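Local coordinates for sugar ABC transporter (Sugar-binding protein) (PDB 4YO7) that binds myo-inositol and probably serves as the solute-binding component of an ABC sugar transporter, at residues R100-I105 against A125-I130; G169-M174 against D198-V203; T227-V232 against D254-A259. All blocks are in the same frame, centred on the assembly; numbering follows the deposited sequence. Where two conformers were deposited one is given.

Interaction 1: residues R100-I105 against A125-I130; sequences RNVDAI and AGIPII
I105 and I129 pair in parallel where two strands of a beta-alpha-beta unit begin. The unit runs from strand 104-107 through helix 112-125 to strand 129-132. Two backbone bonds join the two segments. I105 N donates to P128 O at 3.0 Å. I130 N donates to I105 O at 2.8 Å, almost straight at 175°. The same I105 O also receives a CA-H contact from I129 CA at 3.3 Å.

Before the strands pair, I127 packs between the two segments. With chi1 at -61°, its CG1 sits beside the backbone N, and CG2 takes the place opposite that N and faces the 102-105 backbone. I127 CG2 lies 3.6 Å from V102 O and 3.9 Å from A104 CA. I105 CD1 also meets I127 CG2, at 4.1 Å, with the two side chains crossing obliquely. With an alanine here, V102 and I105 would probably lose this apolar partner and border a gap. P128 meets the other segment through CD, 3.4 Å from D103 O. N101 and G126 each end a helix in a Schellman motif, a few residues before the strand that follows.

Helix 112-125 covers the I105, I127 and I129 side through V122. F97 of helix 87-100 touches V102 and I105. Helix 284-299 packs on P128 and I130, and strand 46-52 flanks 104-107.

Interaction 2: residues G169-M174 against D198-V203; sequences GNIAIM and DGLEVV. With NA (sodium ion), chain G.
G199 O takes two hydrogen bonds, one from G169 N at 2.9 Å and one from a water at 3.0 Å. The G169 N-H comes from above the carbonyl plane, 41° out of it. That water also donates to N170 OD1, which accepts a second water as well. The second water reaches E201 OE1, so the amide oxygen is tied by solvent to both the turn and the first part of the opposite strand. N170 ND2 is held separately, by E228 O.

The strand ladder follows. E201 N donates to G169 O, I171 N to E201 O at 2.8 Å, and V203 N to I171 O at 2.9 Å. The two short strand segments are parallel in sense but strongly twisted, at 43°.

On one face, the N170 side chain leaves with CG anti to its carbonyl carbon (chi1 -71°). This lays the flat amide under V203, whose CG1 sits over the amide face, 3.5 Å from N170 CG. On the other face, I173 CD1 meets V202 CG2 at 3.8 Å, the two side chains crossing at about a right angle. L200 CD2 packs against the backbone of G169. The backbone angles of G169 call for glycine, since a CB would jam against the preceding carbonyl O.

L200 O binds the sodium ion at 2.4 Å, together with three waters, I194 O and H197 O. One of these waters donates to D198 O. I194 also packs on I171 and V202. The contact is the parallel strand pairing of a beta-alpha-beta crossover, strand 169-175, helix 181-195 and strand 200-207, in the sheet of one lobe of a periplasmic binding protein.

Interaction 3: residues T227-V232 against D254-A259; sequences TEIDAV and DDVIVA. With MG (magnesium ion), chain C.
V256 has CG1 anti to its backbone N (chi1 180°). V232, with chi1 173°, also has CG1 anti to its backbone N, which leaves CG2 beside that N and opposite the carbonyl carbon. These settings bring two methyls together, V232 CG2 to V256 CG1 at 3.9 Å. The other methyl of V256, CG2, rests 3.7 Å from I229 O. V256 thus wedges against residues 229-232 with both branches.

On the other face of the sheet A231 CB meets I257 CB at 4.0 Å. A231 CA and I257 CA are 4.4 Å apart, and the small A231 side chain is consistent with this short spacing.

Three backbone bonds run between the two segments. V232 N donates to I257 O at 2.8 Å, with the donor nearly in line with the C=O. A259 N donates to V232 O. I257 N donates to D230 O at 3.0 Å, tilted 27° from the carbonyl plane. D230 O also accepts a water, at 2.8 Å, and that water donates in turn to D255 O. It therefore bridges the two segments just before the strands pair.

V256 O binds the magnesium ion at 2.3 Å. Three waters and L253 O also bind the metal, which ties the turn ahead of strand 257-259.

The unit is strand 231-234, helix 237-249 and strand 257-259, with the last strand at one edge of its sheet. L247 of helix 237-249 covers V256 and V258. On the other face, V161 of helix 150-164 packs on A231 and A259, and L164 on I257. D277 lies at the outer edge, where its OD2 accepts V258 N.

Overall arrangement
All three interactions pair parallel strands of beta-alpha-beta units, in two separate sheets. Interaction 1 belongs to the six-stranded sheet. Interactions 2 and 3 share the four-stranded one. Interaction 1 lies across the centre of the chain from the others, its centre about 45 Å from that of interaction 2 and about 47 Å from that of interaction 3. The centres of interactions 2 and 3 are only about 9 Å apart, because strands 169-175 and 231-234 are neighbours. There, D230 OD2 probably accepts N170 N at 2.8 Å, and I171 packs on A231. The side chain of I173 is about 14 Å from the bound myo-inositol, and the side chain of A259 about 13 Å from it. Neither metal-binding carbonyl, of L200 or V256, belongs to its pocket.

Interaction 1: residues R100-I105 against A125-I130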
loop_
_atom_site.group_PDB
_atom_site.type_symbol
_atom_site.label_atom_id
_atom_site.label_comp_id
_atom_site.label_asym_id
_atom_site.label_seq_id
_atom_site.Cartn_x
_atom_site.Cartn_y
_atom_site.Cartn_z
ATOM N N ARG A 100 0.912 -26.989 10.611
ATOM C CA ARG A 100 0.009 -27.706 9.709
ATOM C C ARG A 100 0.727 -28.288 8.498
ATOM O O ARG A 100 0.168 -29.116 7.771
ATOM C CB ARG A 100 -1.093 -26.767 9.195
ATOM C CG ARG A 100 -2.186 -26.399 10.143
ATOM C CD ARG A 100 -2.988 -25.268 9.491
ATOM N NE ARG A 100 -4.201 -24.916 10.238
ATOM C CZ ARG A 100 -5.414 -25.397 9.982
ATOM N NH1 ARG A 100 -5.603 -26.261 8.994
ATOM N NH2 ARG A 100 -6.447 -25.018 10.726
ATOM N N ASN A 101 1.955 -27.818 8.272
ATOM C CA ASN A 101 2.768 -28.146 7.106
ATOM C C ASN A 101 2.106 -27.741 5.792
ATOM O O ASN A 101 2.018 -28.539 4.849
ATOM C CB ASN A 101 3.145 -29.637 7.082
ATOM C CG ASN A 101 4.410 -29.897 6.293
ATOM O OD1 ASN A 101 5.267 -29.016 6.177
ATOM N ND2 ASN A 101 4.534 -31.092 5.735
ATOM N N VAL A 102 1.627 -26.503 5.726
ATOM C CA VAL A 102 1.073 -25.993 4.476
ATOM C C VAL A 102 2.134 -25.992 3.384
ATOM O O VAL A 102 3.339 -26.066 3.640
ATOM C CB VAL A 102 0.479 -24.568 4.621
ATOM C CG1 VAL A 102 -0.607 -24.519 5.713
ATOM C CG2 VAL A 102 1.582 -23.543 4.904
ATOM N N ASP A 103 1.673 -25.906 2.145
ATOM C CA ASP A 103 2.546 -26.006 0.981
ATOM C C ASP A 103 3.164 -24.682 0.563
ATOM O O ASP A 103 4.221 -24.668 -0.076
ATOM C CB ASP A 103 1.757 -26.628 -0.165
ATOM C CG ASP A 103 1.318 -28.025 0.154
ATOM O OD1 ASP A 103 2.151 -28.956 0.006
ATOM O OD2 ASP A 103 0.148 -28.191 0.569
ATOM N N ALA A 104 2.535 -23.585 0.954
ATOM C CA ALA A 104 3.105 -22.250 0.777
ATOM C C ALA A 104 2.386 -21.285 1.685
ATOM O O ALA A 104 1.252 -21.524 2.094
ATOM C CB ALA A 104 3.016 -21.772 -0.672
ATOM N N ILE A 105 3.076 -20.187 1.998
ATOM C CA ILE A 105 2.552 -19.133 2.860
ATOM C C ILE A 105 2.638 -17.804 2.121
ATOM O O ILE A 105 3.633 -17.520 1.484
ATOM C CB ILE A 105 3.321 -19.061 4.178
ATOM C CG1 ILE A 105 3.048 -20.345 4.967
ATOM C CG2 ILE A 105 2.927 -17.832 4.989
ATOM C CD1 ILE A 105 3.929 -20.531 6.184
ATOM N N ALA A 125 11.632 -23.712 8.237
ATOM C CA ALA A 125 10.645 -24.787 8.099
ATOM C C ALA A 125 10.658 -25.418 6.717
ATOM O O ALA A 125 10.036 -26.448 6.499
ATOM C CB ALA A 125 9.233 -24.261 8.421
ATOM N N GLY A 126 11.335 -24.774 5.769
ATOM C CA GLY A 126 11.436 -25.282 4.419
ATOM C C GLY A 126 10.161 -25.100 3.616
ATOM O O GLY A 126 9.886 -25.874 2.706
ATOM N N ILE A 127 9.375 -24.080 3.957
ATOM C CA ILE A 127 8.103 -23.796 3.279
ATOM C C ILE A 127 8.275 -22.505 2.472
ATOM O O ILE A 127 8.821 -21.544 2.965
ATOM C CB ILE A 127 6.944 -23.649 4.296
ATOM C CG1 ILE A 127 6.761 -24.947 5.098
ATOM C CG2 ILE A 127 5.631 -23.256 3.614
ATOM C CD1 ILE A 127 5.735 -24.841 6.234
ATOM N N PRO A 128 7.858 -22.493 1.203
ATOM C CA PRO A 128 7.946 -21.217 0.467
ATOM C C PRO A 128 7.123 -20.100 1.089
ATOM O O PRO A 128 5.998 -20.308 1.523
ATOM C CB PRO A 128 7.398 -21.549 -0.922
ATOM C CG PRO A 128 7.291 -23.024 -1.005
ATOM C CD PRO A 128 7.386 -23.614 0.364
ATOM N N ILE A 129 7.681 -18.898 1.099
ATOM C CA ILE A 129 6.964 -17.739 1.627
ATOM C C ILE A 129 6.984 -16.594 0.605
ATOM O O ILE A 129 8.048 -16.126 0.147
ATOM C CB ILE A 129 7.535 -17.292 2.966
ATOM C CG1 ILE A 129 6.756 -16.039 3.450
ATOM C CG2 ILE A 129 9.048 -17.098 2.921
ATOM C CD1 ILE A 129 6.843 -15.797 4.872
ATOM N N ILE A 130 5.778 -16.189 0.245
ATOM C CA ILE A 130 5.552 -15.124 -0.709
ATOM C C ILE A 130 5.188 -13.891 0.104
ATOM O O ILE A 130 4.271 -13.944 0.913
ATOM C CB ILE A 130 4.389 -15.451 -1.687
ATOM C CG1 ILE A 130 4.595 -16.784 -2.457
ATOM C CG2 ILE A 130 4.124 -14.277 -2.649
ATOM C CD1 ILE A 130 5.996 -17.208 -2.783
#

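Interaction 2: residues G169-M174 against D198-V203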
loop_
_atom_site.group_PDB
_atom_site.type_symbol
_atom_site.label_atom_id
_atom_site.label_comp_id
_atom_site.label_asym_id
_atom_site.label_seq_id
_atom_site.Cartn_x
_atom_site.Cartn_y
_atom_site.Cartn_z
ATOM N N GLY A 169 5.936 26.422 -3.727
ATOM C CA GLY A 169 4.895 26.193 -2.742
ATOM C C GLY A 169 5.362 25.579 -1.445
ATOM O O GLY A 169 6.399 24.916 -1.376
ATOM N N ASN A 170 4.555 25.812 -0.414
ATOM C CA ASN A 170 4.720 25.196 0.891
ATOM C C ASN A 170 3.996 23.859 0.928
ATOM O O ASN A 170 2.807 23.801 0.653
ATOM C CB ASN A 170 4.169 26.109 1.977
ATOM C CG ASN A 170 5.021 27.345 2.198
ATOM O OD1 ASN A 170 6.131 27.459 1.681
ATOM N ND2 ASN A 170 4.514 28.259 3.007
ATOM N N ILE A 171 4.727 22.800 1.242
ATOM C CA ILE A 171 4.194 21.448 1.173
ATOM C C ILE A 171 3.975 20.914 2.582
ATOM O O ILE A 171 4.854 21.047 3.431
ATOM C CB ILE A 171 5.150 20.525 0.407
ATOM C CG1 ILE A 171 5.571 21.161 -0.927
ATOM C CG2 ILE A 171 4.505 19.168 0.195
ATOM C CD1 ILE A 171 4.414 21.476 -1.844
ATOM N N ALA A 172 2.808 20.312 2.828
ATOM C CA ALA A 172 2.529 19.565 4.052
ATOM C C ALA A 172 2.439 18.088 3.678
ATOM O O ALA A 172 1.632 17.716 2.826
ATOM C CB ALA A 172 1.226 20.048 4.687
ATOM N N ILE A 173 3.304 17.268 4.273
ATOM C CA ILE A 173 3.354 15.840 3.982
ATOM C C ILE A 173 2.683 15.047 5.089
ATOM O O ILE A 173 3.048 15.194 6.261
ATOM C CB ILE A 173 4.813 15.338 3.821
ATOM C CG1 ILE A 173 5.447 15.956 2.570
ATOM C CG2 ILE A 173 4.860 13.810 3.711
ATOM C CD1 ILE A 173 6.913 15.618 2.388
HETATM N N MSE A 174 1.705 14.218 4.719
HETATM C CA MSE A 174 1.089 13.264 5.650
HETATM C C MSE A 174 1.748 11.905 5.507
HETATM O O MSE A 174 1.539 11.185 4.532
HETATM C CB MSE A 174 -0.423 13.138 5.430
HETATM C CG MSE A 174 -1.136 14.422 5.669
HETATM SE SE MSE A 174 -3.076 14.103 5.639
HETATM C CE MSE A 174 -3.607 15.734 6.553
ATOM N N ASP A 198 14.110 24.852 -5.514
ATOM C CA ASP A 198 14.333 25.766 -4.401
ATOM C C ASP A 198 13.046 26.394 -3.863
ATOM O O ASP A 198 12.968 26.704 -2.673
ATOM C CB ASP A 198 15.317 26.853 -4.820
ATOM C CG ASP A 198 16.731 26.316 -4.981
ATOM O OD1 ASP A 198 17.002 25.209 -4.468
ATOM O OD2 ASP A 198 17.562 26.993 -5.616
ATOM N N GLY A 199 12.035 26.554 -4.715
ATOM C CA GLY A 199 10.774 27.160 -4.300
ATOM C C GLY A 199 9.811 26.208 -3.610
ATOM O O GLY A 199 8.763 26.640 -3.108
ATOM N N LEU A 200 10.154 24.920 -3.584
ATOM C CA LEU A 200 9.368 23.919 -2.859
ATOM C C LEU A 200 10.003 23.661 -1.499
ATOM O O LEU A 200 11.209 23.434 -1.392
ATOM C CB LEU A 200 9.268 22.612 -3.649
ATOM C CG LEU A 200 8.559 22.652 -5.001
ATOM C CD1 LEU A 200 8.621 21.293 -5.694
ATOM C CD2 LEU A 200 7.118 23.071 -4.810
ATOM N N GLU A 201 9.182 23.718 -0.464
ATOM C CA GLU A 201 9.663 23.539 0.893
ATOM C C GLU A 201 8.645 22.759 1.718
ATOM O O GLU A 201 7.453 23.051 1.682
ATOM C CB GLU A 201 9.931 24.910 1.538
ATOM C CG GLU A 201 10.712 24.846 2.840
ATOM C CD GLU A 201 10.919 26.219 3.464
ATOM O OE1 GLU A 201 10.523 27.225 2.838
ATOM O OE2 GLU A 201 11.476 26.287 4.581
ATOM N N VAL A 202 9.130 21.782 2.475
ATOM C CA VAL A 202 8.287 21.069 3.432
ATOM C C VAL A 202 8.120 21.948 4.662
ATOM O O VAL A 202 9.099 22.259 5.356
ATOM C CB VAL A 202 8.885 19.703 3.819
ATOM C CG1 VAL A 202 8.011 19.002 4.883
ATOM C CG2 VAL A 202 9.046 18.808 2.577
ATOM N N VAL A 203 6.887 22.378 4.923
ATOM C CA VAL A 203 6.619 23.229 6.079
ATOM C C VAL A 203 5.951 22.475 7.233
ATOM O O VAL A 203 6.016 22.924 8.373
ATOM C CB VAL A 203 5.732 24.453 5.719
ATOM C CG1 VAL A 203 6.467 25.354 4.724
ATOM C CG2 VAL A 203 4.365 24.035 5.174
HETATM NA NA NA G . 13.263 22.558 -2.185
HETATM O O HOH W 1 7.820 28.003 -0.565
HETATM O O HOH W 2 8.268 28.546 3.032
HETATM O O HOH W 3 14.076 24.601 -1.016
HETATM O O HOH W 4 15.515 22.669 -2.989
HETATM O O HOH W 5 13.774 21.514 -0.136
#

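Interaction 3: residues T227-V232 against D254-A259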
loop_
_atom_site.group_PDB
_atom_site.type_symbol
_atom_site.label_atom_id
_atom_site.label_comp_id
_atom_site.label_asym_id
_atom_site.label_seq_id
_atom_site.Cartn_x
_atom_site.Cartn_y
_atom_site.Cartn_z
ATOM N N THR A 227 -0.186 28.061 9.654
ATOM C CA THR A 227 0.857 27.804 8.659
ATOM C C THR A 227 0.289 27.890 7.253
ATOM O O THR A 227 -0.781 27.361 6.989
ATOM C CB THR A 227 1.468 26.413 8.844
ATOM O OG1 THR A 227 1.969 26.292 10.174
ATOM C CG2 THR A 227 2.597 26.173 7.861
ATOM N N GLU A 228 1.000 28.553 6.348
ATOM C CA GLU A 228 0.543 28.651 4.963
ATOM C C GLU A 228 0.892 27.362 4.231
ATOM O O GLU A 228 2.036 26.924 4.262
ATOM C CB GLU A 228 1.165 29.851 4.271
ATOM C CG GLU A 228 0.756 31.179 4.903
ATOM C CD GLU A 228 0.913 32.350 3.955
ATOM O OE1 GLU A 228 1.789 32.281 3.066
ATOM O OE2 GLU A 228 0.153 33.334 4.093
ATOM N N ILE A 229 -0.121 26.756 3.611
ATOM C CA ILE A 229 0.019 25.473 2.921
ATOM C C ILE A 229 -0.476 25.618 1.482
ATOM O O ILE A 229 -1.572 26.106 1.250
ATOM C CB ILE A 229 -0.797 24.366 3.632
ATOM C CG1 ILE A 229 -0.331 24.201 5.086
ATOM C CG2 ILE A 229 -0.718 23.040 2.879
ATOM C CD1 ILE A 229 -1.190 23.242 5.903
ATOM N N ASP A 230 0.319 25.171 0.519
ATOM C CA ASP A 230 -0.084 25.225 -0.877
ATOM C C ASP A 230 -0.472 23.850 -1.408
ATOM O O ASP A 230 -1.256 23.756 -2.350
ATOM C CB ASP A 230 1.028 25.829 -1.732
ATOM C CG ASP A 230 1.325 27.248 -1.342
ATOM O OD1 ASP A 230 0.413 28.089 -1.450
ATOM O OD2 ASP A 230 2.452 27.529 -0.899
ATOM N N ALA A 231 0.052 22.796 -0.787
ATOM C CA ALA A 231 -0.267 21.413 -1.164
ATOM C C ALA A 231 -0.170 20.503 0.034
ATOM O O ALA A 231 0.735 20.643 0.863
ATOM C CB ALA A 231 0.658 20.917 -2.250
ATOM N N VAL A 232 -1.119 19.574 0.101
ATOM C CA VAL A 232 -1.130 18.520 1.096
ATOM C C VAL A 232 -0.866 17.239 0.332
ATOM O O VAL A 232 -1.622 16.889 -0.566
ATOM C CB VAL A 232 -2.461 18.454 1.856
ATOM C CG1 VAL A 232 -2.497 17.217 2.779
ATOM C CG2 VAL A 232 -2.658 19.736 2.643
ATOM N N ASP A 254 -10.340 24.938 -2.463
ATOM C CA ASP A 254 -9.905 25.450 -3.768
ATOM C C ASP A 254 -8.530 26.134 -3.702
ATOM O O ASP A 254 -7.909 26.397 -4.734
ATOM C CB ASP A 254 -10.949 26.414 -4.342
ATOM C CG ASP A 254 -12.307 25.757 -4.530
ATOM O OD1 ASP A 254 -12.518 25.115 -5.582
ATOM O OD2 ASP A 254 -13.161 25.877 -3.624
ATOM N N ASP A 255 -8.041 26.384 -2.490
ATOM C CA ASP A 255 -6.756 27.061 -2.292
ATOM C C ASP A 255 -5.570 26.119 -2.090
ATOM O O ASP A 255 -4.433 26.566 -1.930
ATOM C CB ASP A 255 -6.841 27.988 -1.084
ATOM C CG ASP A 255 -7.713 29.191 -1.343
ATOM O OD1 ASP A 255 -7.181 30.193 -1.863
ATOM O OD2 ASP A 255 -8.922 29.129 -1.038
ATOM N N VAL A 256 -5.837 24.820 -2.062
ATOM C CA VAL A 256 -4.814 23.847 -1.711
ATOM C C VAL A 256 -4.866 22.682 -2.694
ATOM O O VAL A 256 -5.940 22.194 -3.002
ATOM C CB VAL A 256 -5.013 23.337 -0.247
ATOM C CG1 VAL A 256 -3.994 22.344 0.131
ATOM C CG2 VAL A 256 -4.912 24.492 0.716
ATOM N N ILE A 257 -3.706 22.266 -3.202
ATOM C CA ILE A 257 -3.606 21.060 -4.013
ATOM C C ILE A 257 -3.576 19.861 -3.048
ATOM O O ILE A 257 -2.867 19.901 -2.051
ATOM C CB ILE A 257 -2.337 21.104 -4.912
ATOM C CG1 ILE A 257 -2.489 22.207 -5.966
ATOM C CG2 ILE A 257 -2.067 19.748 -5.585
ATOM C CD1 ILE A 257 -1.275 22.394 -6.838
ATOM N N VAL A 258 -4.368 18.822 -3.324
ATOM C CA VAL A 258 -4.373 17.602 -2.506
ATOM C C VAL A 258 -3.958 16.413 -3.357
ATOM O O VAL A 258 -4.443 16.225 -4.475
ATOM C CB VAL A 258 -5.764 17.336 -1.881
ATOM C CG1 VAL A 258 -5.728 16.136 -0.933
ATOM C CG2 VAL A 258 -6.245 18.581 -1.139
ATOM N N ALA A 259 -3.071 15.608 -2.799
ATOM C CA ALA A 259 -2.558 14.416 -3.470
ATOM C C ALA A 259 -2.591 13.199 -2.553
ATOM O O ALA A 259 -2.289 13.293 -1.356
ATOM C CB ALA A 259 -1.148 14.679 -3.969
HETATM MG MG MG C . -7.904 21.937 -4.154
HETATM O O HOH W 6 -2.634 28.072 0.172
HETATM O O HOH W 7 -2.194 25.761 -4.132
HETATM O O HOH W 8 -8.058 19.870 -4.408
HETATM O O HOH W 9 -7.141 22.429 -6.052
HETATM O O HOH W 10 -9.591 21.906 -5.384
#